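Local coordinates for gentamicin resistance protein (Enterococcus gallinarum, PDB 6CTZ) that probably transfers a phosphate from a guanine nucleotide to the 2''-hydroxyl of aminoglycosides such as kanamycin, with magnesium, giving antibiotic resistance, at residues 27-32 / 41-46; 49-54 / 215-220. The protein carries 2 engineered substitutions. All blocks are in the same frame, centred on the assembly; numbering follows the deposited sequence. Where two conformers were deposited one is given.

Interaction 1 of 2, residues 27-32 / 41-46; sequences FRNYAI and RFPKSQ. With GDP (guanosine-5'-diphosphate), chain B; KAN (kanamycin a), chain E.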
loop_
_atom_site.group_PDB
_atom_site.type_symbol
_atom_site.label_atom_id
_atom_site.label_comp_id
_atom_site.label_asym_id
_atom_site.label_seq_id
_atom_site.Cartn_x
_atom_site.Cartn_y
_atom_site.Cartn_z
ATOM N N PHE A 27 9.617 -1.602 -2.627
ATOM C CA PHE A 27 10.114 -2.936 -2.451
ATOM C C PHE A 27 9.999 -3.785 -3.707
ATOM O O PHE A 27 10.703 -4.702 -3.829
ATOM C CB PHE A 27 9.324 -3.706 -1.342
ATOM C CG PHE A 27 9.520 -3.220 0.096
ATOM C CD1 PHE A 27 10.216 -2.114 0.409
ATOM C CD2 PHE A 27 8.976 -3.945 1.124
ATOM C CE1 PHE A 27 10.358 -1.695 1.739
ATOM C CE2 PHE A 27 9.095 -3.532 2.436
ATOM C CZ PHE A 27 9.816 -2.417 2.731
ATOM N N ARG A 28 9.105 -3.441 -4.610
ATOM C CA ARG A 28 8.841 -4.275 -5.765
ATOM C C ARG A 28 9.077 -3.679 -7.147
ATOM O O ARG A 28 9.081 -4.395 -8.083
ATOM C CB ARG A 28 7.379 -4.770 -5.664
ATOM C CG ARG A 28 7.094 -5.644 -4.440
ATOM C CD ARG A 28 7.145 -7.114 -4.763
ATOM N NE ARG A 28 7.556 -8.003 -3.667
ATOM C CZ ARG A 28 6.761 -8.684 -2.876
ATOM N NH1 ARG A 28 5.457 -8.601 -2.963
ATOM N NH2 ARG A 28 7.262 -9.462 -1.973
ATOM N N ASN A 29 9.243 -2.389 -7.233
ATOM C CA ASN A 29 9.404 -1.718 -8.510
ATOM C C ASN A 29 10.342 -0.539 -8.485
ATOM O O ASN A 29 10.439 0.142 -7.535
ATOM C CB ASN A 29 8.048 -1.169 -8.994
ATOM C CG ASN A 29 7.050 -2.239 -9.285
ATOM O OD1 ASN A 29 7.107 -2.880 -10.281
ATOM N ND2 ASN A 29 6.190 -2.465 -8.362
ATOM N N TYR A 30 11.011 -0.322 -9.602
ATOM C CA TYR A 30 11.842 0.852 -9.831
ATOM C C TYR A 30 11.181 1.683 -10.921
ATOM O O TYR A 30 10.873 1.163 -11.998
ATOM C CB TYR A 30 13.238 0.408 -10.270
ATOM C CG TYR A 30 14.179 1.516 -10.656
ATOM C CD1 TYR A 30 14.506 2.527 -9.764
ATOM C CD2 TYR A 30 14.763 1.540 -11.913
ATOM C CE1 TYR A 30 15.386 3.539 -10.119
ATOM C CE2 TYR A 30 15.649 2.541 -12.276
ATOM C CZ TYR A 30 15.949 3.543 -11.378
ATOM O OH TYR A 30 16.824 4.546 -11.737
ATOM N N ALA A 31 10.941 2.961 -10.642
ATOM C CA ALA A 31 10.236 3.840 -11.568
ATOM C C ALA A 31 11.165 4.951 -12.034
ATOM O O ALA A 31 11.859 5.578 -11.224
ATOM C CB ALA A 31 8.982 4.447 -10.930
ATOM N N ILE A 32 11.169 5.196 -13.343
ATOM C CA ILE A 32 11.914 6.296 -13.940
ATOM C C ILE A 32 10.941 7.178 -14.711
ATOM O O ILE A 32 9.835 6.769 -15.067
ATOM C CB ILE A 32 13.063 5.813 -14.843
ATOM C CG1 ILE A 32 12.525 5.010 -16.033
ATOM C CG2 ILE A 32 14.036 4.988 -14.027
ATOM C CD1 ILE A 32 13.607 4.614 -17.033
ATOM N N ARG A 41 8.060 1.633 -15.301
ATOM C CA ARG A 41 8.062 0.996 -13.994
ATOM C C ARG A 41 8.483 -0.455 -14.170
ATOM O O ARG A 41 7.816 -1.221 -14.883
ATOM C CB ARG A 41 6.676 1.113 -13.366
ATOM C CG ARG A 41 6.585 0.651 -11.926
ATOM C CD ARG A 41 5.173 0.925 -11.474
ATOM N NE ARG A 41 4.738 0.439 -10.170
ATOM C CZ ARG A 41 3.876 -0.562 -10.010
ATOM N NH1 ARG A 41 3.460 -1.272 -11.054
ATOM N NH2 ARG A 41 3.419 -0.855 -8.801
ATOM N N PHE A 42 9.586 -0.820 -13.518
ATOM C CA PHE A 42 10.286 -2.078 -13.743
ATOM C C PHE A 42 10.254 -2.925 -12.482
ATOM O O PHE A 42 10.813 -2.509 -11.452
ATOM C CB PHE A 42 11.738 -1.787 -14.123
ATOM C CG PHE A 42 11.892 -1.090 -15.444
ATOM C CD1 PHE A 42 12.003 -1.818 -16.622
ATOM C CD2 PHE A 42 11.937 0.294 -15.508
ATOM C CE1 PHE A 42 12.152 -1.175 -17.845
ATOM C CE2 PHE A 42 12.087 0.943 -16.724
ATOM C CZ PHE A 42 12.192 0.206 -17.894
ATOM N N PRO A 43 9.641 -4.108 -12.514
ATOM C CA PRO A 43 9.660 -4.983 -11.333
ATOM C C PRO A 43 11.069 -5.329 -10.879
ATOM O O PRO A 43 12.002 -5.438 -11.677
ATOM C CB PRO A 43 8.915 -6.233 -11.814
ATOM C CG PRO A 43 7.952 -5.697 -12.838
ATOM C CD PRO A 43 8.730 -4.610 -13.557
ATOM N N LYS A 44 11.207 -5.520 -9.569
ATOM C CA LYS A 44 12.490 -5.851 -8.968
ATOM C C LYS A 44 12.644 -7.334 -8.661
ATOM O O LYS A 44 13.705 -7.746 -8.183
ATOM C CB LYS A 44 12.714 -5.011 -7.703
ATOM C CG LYS A 44 12.900 -3.520 -7.984
ATOM C CD LYS A 44 12.751 -2.663 -6.727
ATOM C CE LYS A 44 13.772 -3.023 -5.660
ATOM N NZ LYS A 44 13.770 -2.041 -4.537
ATOM N N SER A 45 11.626 -8.146 -8.934
ATOM C CA SER A 45 11.662 -9.566 -8.598
ATOM C C SER A 45 10.526 -10.259 -9.335
ATOM O O SER A 45 9.656 -9.610 -9.924
ATOM C CB SER A 45 11.447 -9.767 -7.104
ATOM O OG SER A 45 10.138 -9.331 -6.760
ATOM N N GLN A 46 10.525 -11.595 -9.257
ATOM C CA GLN A 46 9.410 -12.357 -9.810
ATOM C C GLN A 46 8.106 -12.029 -9.087
ATOM O O GLN A 46 7.038 -11.995 -9.707
ATOM C CB GLN A 46 9.708 -13.857 -9.760
ATOM C CG GLN A 46 8.612 -14.740 -10.355
ATOM C CD GLN A 46 8.427 -14.541 -11.853
ATOM O OE1 GLN A 46 7.402 -14.021 -12.303
ATOM N NE2 GLN A 46 9.417 -14.969 -12.634
HETATM P PB GDP B . 6.578 -0.221 -5.311
HETATM O O1B GDP B . 5.507 -1.196 -5.738
HETATM O O2B GDP B . 6.240 0.464 -4.003
HETATM O O3B GDP B . 7.956 -0.840 -5.344
HETATM O O3A GDP B . 6.607 0.902 -6.476
HETATM P PA GDP B . 5.560 2.107 -6.755
HETATM O O1A GDP B . 4.532 1.694 -7.766
HETATM O O2A GDP B . 4.991 2.618 -5.443
HETATM O "O5'" GDP B . 6.536 3.187 -7.472
HETATM C "C5'" GDP B . 7.713 3.606 -6.795
HETATM C "C4'" GDP B . 7.651 5.100 -6.581
HETATM O "O4'" GDP B . 7.718 5.749 -7.852
HETATM C "C3'" GDP B . 6.360 5.609 -5.963
HETATM O "O3'" GDP B . 6.324 5.449 -4.541
HETATM C "C2'" GDP B . 6.428 7.063 -6.358
HETATM O "O2'" GDP B . 7.373 7.761 -5.540
HETATM C "C1'" GDP B . 7.019 6.983 -7.755
HETATM N N9 GDP B . 5.938 6.962 -8.761
HETATM C C8 GDP B . 5.427 5.892 -9.412
HETATM N N7 GDP B . 4.449 6.302 -10.260
HETATM C C5 GDP B . 4.345 7.640 -10.149
HETATM C C6 GDP B . 3.517 8.703 -10.733
HETATM O O6 GDP B . 2.653 8.439 -11.591
HETATM N N1 GDP B . 3.753 9.958 -10.320
HETATM C C2 GDP B . 4.687 10.279 -9.397
HETATM N N2 GDP B . 4.862 11.569 -9.055
HETATM N N3 GDP B . 5.478 9.354 -8.809
HETATM C C4 GDP B . 5.336 8.060 -9.164
HETATM C C1 KAN E . 7.474 1.170 7.417
HETATM C C2 KAN E . 7.404 1.010 8.936
HETATM C C3 KAN E . 7.310 2.375 9.584
HETATM C C4 KAN E . 8.540 3.164 9.164
HETATM C C5 KAN E . 8.625 3.283 7.645
HETATM C C6 KAN E . 9.900 3.995 7.204
HETATM C C7 KAN E . 3.942 1.379 3.471
HETATM C C8 KAN E . 5.193 0.506 3.516
HETATM C C9 KAN E . 5.709 0.400 4.955
HETATM C C10 KAN E . 5.973 1.777 5.566
HETATM C C11 KAN E . 4.728 2.660 5.453
HETATM C C12 KAN E . 4.252 2.770 4.009
HETATM C C13 KAN E . 5.839 -1.600 2.492
HETATM C C14 KAN E . 5.343 -2.407 1.302
HETATM C C15 KAN E . 4.173 -3.284 1.758
HETATM C C16 KAN E . 4.613 -4.158 2.927
HETATM C C17 KAN E . 5.191 -3.291 4.028
HETATM C C18 KAN E . 5.749 -4.175 5.133
HETATM N N1 KAN E . 9.930 4.018 5.754
HETATM N N2 KAN E . 4.980 3.998 5.977
HETATM N N3 KAN E . 3.447 1.451 2.097
HETATM N N4 KAN E . 3.655 -4.124 0.685
HETATM O O5 KAN E . 8.547 2.013 6.985
HETATM O O6 KAN E . 6.252 0.231 9.266
HETATM O O7 KAN E . 7.269 2.261 11.011
HETATM O O8 KAN E . 8.473 4.469 9.743
HETATM O O9 KAN E . 6.213 1.680 6.972
HETATM O O10 KAN E . 6.943 -0.336 4.958
HETATM O O11 KAN E . 4.794 -0.771 2.998
HETATM O O12 KAN E . 6.252 -2.502 3.515
HETATM O O13 KAN E . 4.977 -1.493 0.265
HETATM O O14 KAN E . 3.513 -4.898 3.482
HETATM O O15 KAN E . 6.287 -3.349 6.170
HETATM O O HOH W 1 11.373 -7.197 -4.770
HETATM O O HOH W 2 5.758 -2.260 -12.851
#

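Interaction 2 of 2, residues 49-54 / 215-220; sequences ADELNK and FGDAAI. With KAN (kanamycin a), chain E.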
loop_
_atom_site.group_PDB
_atom_site.type_symbol
_atom_site.label_atom_id
_atom_site.label_comp_id
_atom_site.label_asym_id
_atom_site.label_seq_id
_atom_site.Cartn_x
_atom_site.Cartn_y
_atom_site.Cartn_z
ATOM N N ALA A 49 6.923 -9.094 -10.667
ATOM C CA ALA A 49 6.345 -9.439 -11.963
ATOM C C ALA A 49 4.920 -9.959 -11.814
ATOM O O ALA A 49 4.028 -9.580 -12.585
ATOM C CB ALA A 49 7.223 -10.471 -12.669
ATOM N N ASP A 50 4.682 -10.826 -10.821
ATOM C CA ASP A 50 3.328 -11.320 -10.581
ATOM C C ASP A 50 2.380 -10.178 -10.252
ATOM O O ASP A 50 1.257 -10.122 -10.765
ATOM C CB ASP A 50 3.326 -12.320 -9.423
ATOM C CG ASP A 50 4.118 -13.580 -9.720
ATOM O OD1 ASP A 50 4.356 -13.880 -10.907
ATOM O OD2 ASP A 50 4.489 -14.282 -8.751
ATOM N N GLU A 51 2.824 -9.253 -9.402
ATOM C CA GLU A 51 1.962 -8.145 -9.013
ATOM C C GLU A 51 1.681 -7.232 -10.202
ATOM O O GLU A 51 0.565 -6.724 -10.355
ATOM C CB GLU A 51 2.580 -7.384 -7.835
ATOM C CG GLU A 51 2.656 -8.256 -6.580
ATOM C CD GLU A 51 3.348 -7.607 -5.389
ATOM O OE1 GLU A 51 3.899 -6.496 -5.506
ATOM O OE2 GLU A 51 3.321 -8.217 -4.306
ATOM N N LEU A 52 2.681 -7.023 -11.069
ATOM C CA LEU A 52 2.463 -6.193 -12.247
ATOM C C LEU A 52 1.494 -6.858 -13.216
ATOM O O LEU A 52 0.626 -6.189 -13.787
ATOM C CB LEU A 52 3.797 -5.869 -12.922
ATOM C CG LEU A 52 3.644 -5.032 -14.190
ATOM C CD1 LEU A 52 2.889 -3.742 -13.901
ATOM C CD2 LEU A 52 5.003 -4.737 -14.802
ATOM N N ASN A 53 1.613 -8.175 -13.404
ATOM C CA ASN A 53 0.657 -8.867 -14.263
ATOM C C ASN A 53 -0.767 -8.710 -13.745
ATOM O O ASN A 53 -1.708 -8.567 -14.534
ATOM C CB ASN A 53 1.042 -10.332 -14.432
ATOM C CG ASN A 53 2.074 -10.511 -15.505
ATOM O OD1 ASN A 53 2.011 -9.843 -16.533
ATOM N ND2 ASN A 53 3.039 -11.383 -15.273
ATOM N N LYS A 54 -0.939 -8.719 -12.419
ATOM C CA LYS A 54 -2.240 -8.433 -11.824
ATOM C C LYS A 54 -2.687 -7.009 -12.143
ATOM O O LYS A 54 -3.813 -6.792 -12.599
ATOM C CB LYS A 54 -2.170 -8.662 -10.311
ATOM C CG LYS A 54 -3.372 -8.143 -9.523
ATOM C CD LYS A 54 -3.203 -8.382 -8.034
ATOM C CE LYS A 54 -2.076 -7.562 -7.423
ATOM N NZ LYS A 54 -1.772 -8.036 -6.034
ATOM N N PHE A 215 -0.939 -0.307 -7.141
ATOM C CA PHE A 215 -1.945 -1.295 -6.785
ATOM C C PHE A 215 -1.375 -2.706 -6.695
ATOM O O PHE A 215 -2.136 -3.676 -6.756
ATOM C CB PHE A 215 -3.112 -1.244 -7.781
ATOM C CG PHE A 215 -3.999 -0.028 -7.633
ATOM C CD1 PHE A 215 -3.551 1.242 -7.999
ATOM C CD2 PHE A 215 -5.293 -0.161 -7.156
ATOM C CE1 PHE A 215 -4.383 2.358 -7.881
ATOM C CE2 PHE A 215 -6.125 0.941 -7.031
ATOM C CZ PHE A 215 -5.667 2.209 -7.392
ATOM N N GLY A 216 -0.057 -2.842 -6.522
ATOM C CA GLY A 216 0.566 -4.152 -6.535
ATOM C C GLY A 216 0.139 -5.073 -5.410
ATOM O O GLY A 216 0.250 -6.297 -5.551
ATOM N N ASP A 217 -0.351 -4.522 -4.303
ATOM C CA ASP A 217 -0.840 -5.322 -3.191
ATOM C C ASP A 217 -2.345 -5.544 -3.244
ATOM O O ASP A 217 -2.923 -6.019 -2.266
ATOM C CB ASP A 217 -0.418 -4.702 -1.855
ATOM C CG ASP A 217 1.056 -4.881 -1.580
ATOM O OD1 ASP A 217 1.533 -6.041 -1.564
ATOM O OD2 ASP A 217 1.745 -3.868 -1.376
ATOM N N ALA A 218 -2.995 -5.225 -4.358
ATOM C CA ALA A 218 -4.440 -5.406 -4.441
ATOM C C ALA A 218 -4.815 -6.852 -4.139
ATOM O O ALA A 218 -4.158 -7.799 -4.586
ATOM C CB ALA A 218 -4.962 -5.005 -5.821
ATOM N N ALA A 219 -5.874 -7.018 -3.354
ATOM C CA ALA A 219 -6.253 -8.340 -2.873
ATOM C C ALA A 219 -7.746 -8.338 -2.590
ATOM O O ALA A 219 -8.360 -7.283 -2.425
ATOM C CB ALA A 219 -5.475 -8.716 -1.608
ATOM N N ILE A 220 -8.331 -9.530 -2.553
ATOM C CA ILE A 220 -9.665 -9.708 -1.990
ATOM C C ILE A 220 -9.439 -10.065 -0.528
ATOM O O ILE A 220 -8.942 -11.154 -0.218
ATOM C CB ILE A 220 -10.455 -10.806 -2.715
ATOM C CG1 ILE A 220 -10.540 -10.508 -4.219
ATOM C CG2 ILE A 220 -11.834 -10.951 -2.076
ATOM C CD1 ILE A 220 -11.066 -9.136 -4.541
HETATM C C1 KAN E . 7.474 1.170 7.417
HETATM C C2 KAN E . 7.404 1.010 8.936
HETATM C C3 KAN E . 7.310 2.375 9.584
HETATM C C4 KAN E . 8.540 3.164 9.164
HETATM C C5 KAN E . 8.625 3.283 7.645
HETATM C C6 KAN E . 9.900 3.995 7.204
HETATM C C7 KAN E . 3.942 1.379 3.471
HETATM C C8 KAN E . 5.193 0.506 3.516
HETATM C C9 KAN E . 5.709 0.400 4.955
HETATM C C10 KAN E . 5.973 1.777 5.566
HETATM C C11 KAN E . 4.728 2.660 5.453
HETATM C C12 KAN E . 4.252 2.770 4.009
HETATM C C13 KAN E . 5.839 -1.600 2.492
HETATM C C14 KAN E . 5.343 -2.407 1.302
HETATM C C15 KAN E . 4.173 -3.284 1.758
HETATM C C16 KAN E . 4.613 -4.158 2.927
HETATM C C17 KAN E . 5.191 -3.291 4.028
HETATM C C18 KAN E . 5.749 -4.175 5.133
HETATM N N1 KAN E . 9.930 4.018 5.754
HETATM N N2 KAN E . 4.980 3.998 5.977
HETATM N N3 KAN E . 3.447 1.451 2.097
HETATM N N4 KAN E . 3.655 -4.124 0.685
HETATM O O5 KAN E . 8.547 2.013 6.985
HETATM O O6 KAN E . 6.252 0.231 9.266
HETATM O O7 KAN E . 7.269 2.261 11.011
HETATM O O8 KAN E . 8.473 4.469 9.743
HETATM O O9 KAN E . 6.213 1.680 6.972
HETATM O O10 KAN E . 6.943 -0.336 4.958
HETATM O O11 KAN E . 4.794 -0.771 2.998
HETATM O O12 KAN E . 6.252 -2.502 3.515
HETATM O O13 KAN E . 4.977 -1.493 0.265
HETATM O O14 KAN E . 3.513 -4.898 3.482
HETATM O O15 KAN E . 6.287 -3.349 6.170
HETATM O O HOH W 3 4.043 -5.402 -2.890
HETATM O O HOH W 4 1.430 -8.388 -2.568
#

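Interaction 1 of 2, residues 27-32 / 41-46
Tyr30 and Phe42 form the hydrogen-bonded pair of an antiparallel ladder between strands 29-32 and 41-43, whose axes come within 4.4 Å at 160°. Tyr30 N donates to Phe42 O and Phe42 N returns a bond to Tyr30 O, while Lys44 N closes the end of the ladder on Arg28 O at 2.8 Å. Asn29 with Pro43 and Ala31 with Arg41 are the flanking non-hydrogen-bonded pairs, and their side chains share the face turned to GDP. There the Asn29 amide stacks on the Arg41 guanidinium, the planes 20° apart and ND2 3.2 Å from NH2. Both atoms are donors, so the GDP phosphates serve them instead: Asn29 ND2 reaches O1B at 3.0 Å, and Arg41, stretched out from CG to NE, brings NE to 2.7 Å from O1A with NH2 on the same oxygen. The small Ala31 leaves room for the ribose, its CB 3.6 Å from O4'. On the opposite face Ile32 CD1 meets the edge of the Phe42 ring at 4.0 Å, and helix 2-11 packs against both. Backbone N atoms of Arg28 and Asn29 both donate to GDP O3B, and Phe27 lays one ring face against kanamycin C13. A turn gripping a terminal phosphate by its amides, beside a basic residue from the third strand that is salt-bridged to Glu55, resembles the nucleotide-binding loop and lysine-glutamate pair of the protein kinase fold.

Interaction 2 of 2, residues 49-54 / 215-220
Glu51 lies over the carbonyl oxygen of Gly216, with CB, CG and CD in turn close to it and CG nearest, 3.3 Å from Gly216 O. Having no side chain, Gly216 lets the carboxylate settle close beside the backbone. One helical turn later Lys54 reaches the same oxygen. Its chain runs straight to CD and then bends, chi3 67° carrying CE across toward the loop, and NZ donates to Gly216 O at 2.7 Å and to Ala218 O at 2.8 Å. The first bond comes from above the carbonyl plane; the second lies in plane on a lone pair. A long, flexible lysine suits this double grip on a type I turn, Phe215 to Ala218, itself closed by Ala218 N on Phe215 O. Together with the magnesium ligand Asp214, Phe215 and Gly216 make up a DFG-type sequence, and helix 46-62 corresponds, by its place after the third strand, to the kinase C helix. Through its two bonds Lys54 ties this helix to the loop that follows Asp214. Asp217 comes next in the turn. Its OD1 is only 3.9 Å from Glu51 OE2, a like-charge approach that two bridging waters probably ease: one donates to Glu51 OE1 and Asp217 OD1, the other to Glu51 OE2 and Asp217 OD1. Arg28, salt-bridged to Glu51, would partly offset its charge, while Asp217 OD2 takes a hydrogen bond from kanamycin N4 at 2.8 Å.

In the fold
From the N terminus the chain first runs through helix 2-11 and strand 20-25, then reaches interaction 1, which closes a short hairpin loop between strands 29-34 and 38-43. Strand 38-43 passes straight into helix 46-62, where interaction 2 opens; its partner returns only 160 residues later, after the rest of the sheet and much of the helical part. The two contacts are therefore in series, neither nested nor crossed. They still touch: Arg28 forms a salt bridge with Glu51, and Pro43 packs on Ala49 and Leu52. Interaction 1 joins the two hairpin strands in the middle of the five-stranded sheet, beside GDP, whereas 49-54 / 215-220 ties that nucleotide-binding part to the loop after strand 209-212, beside magnesium and kanamycin.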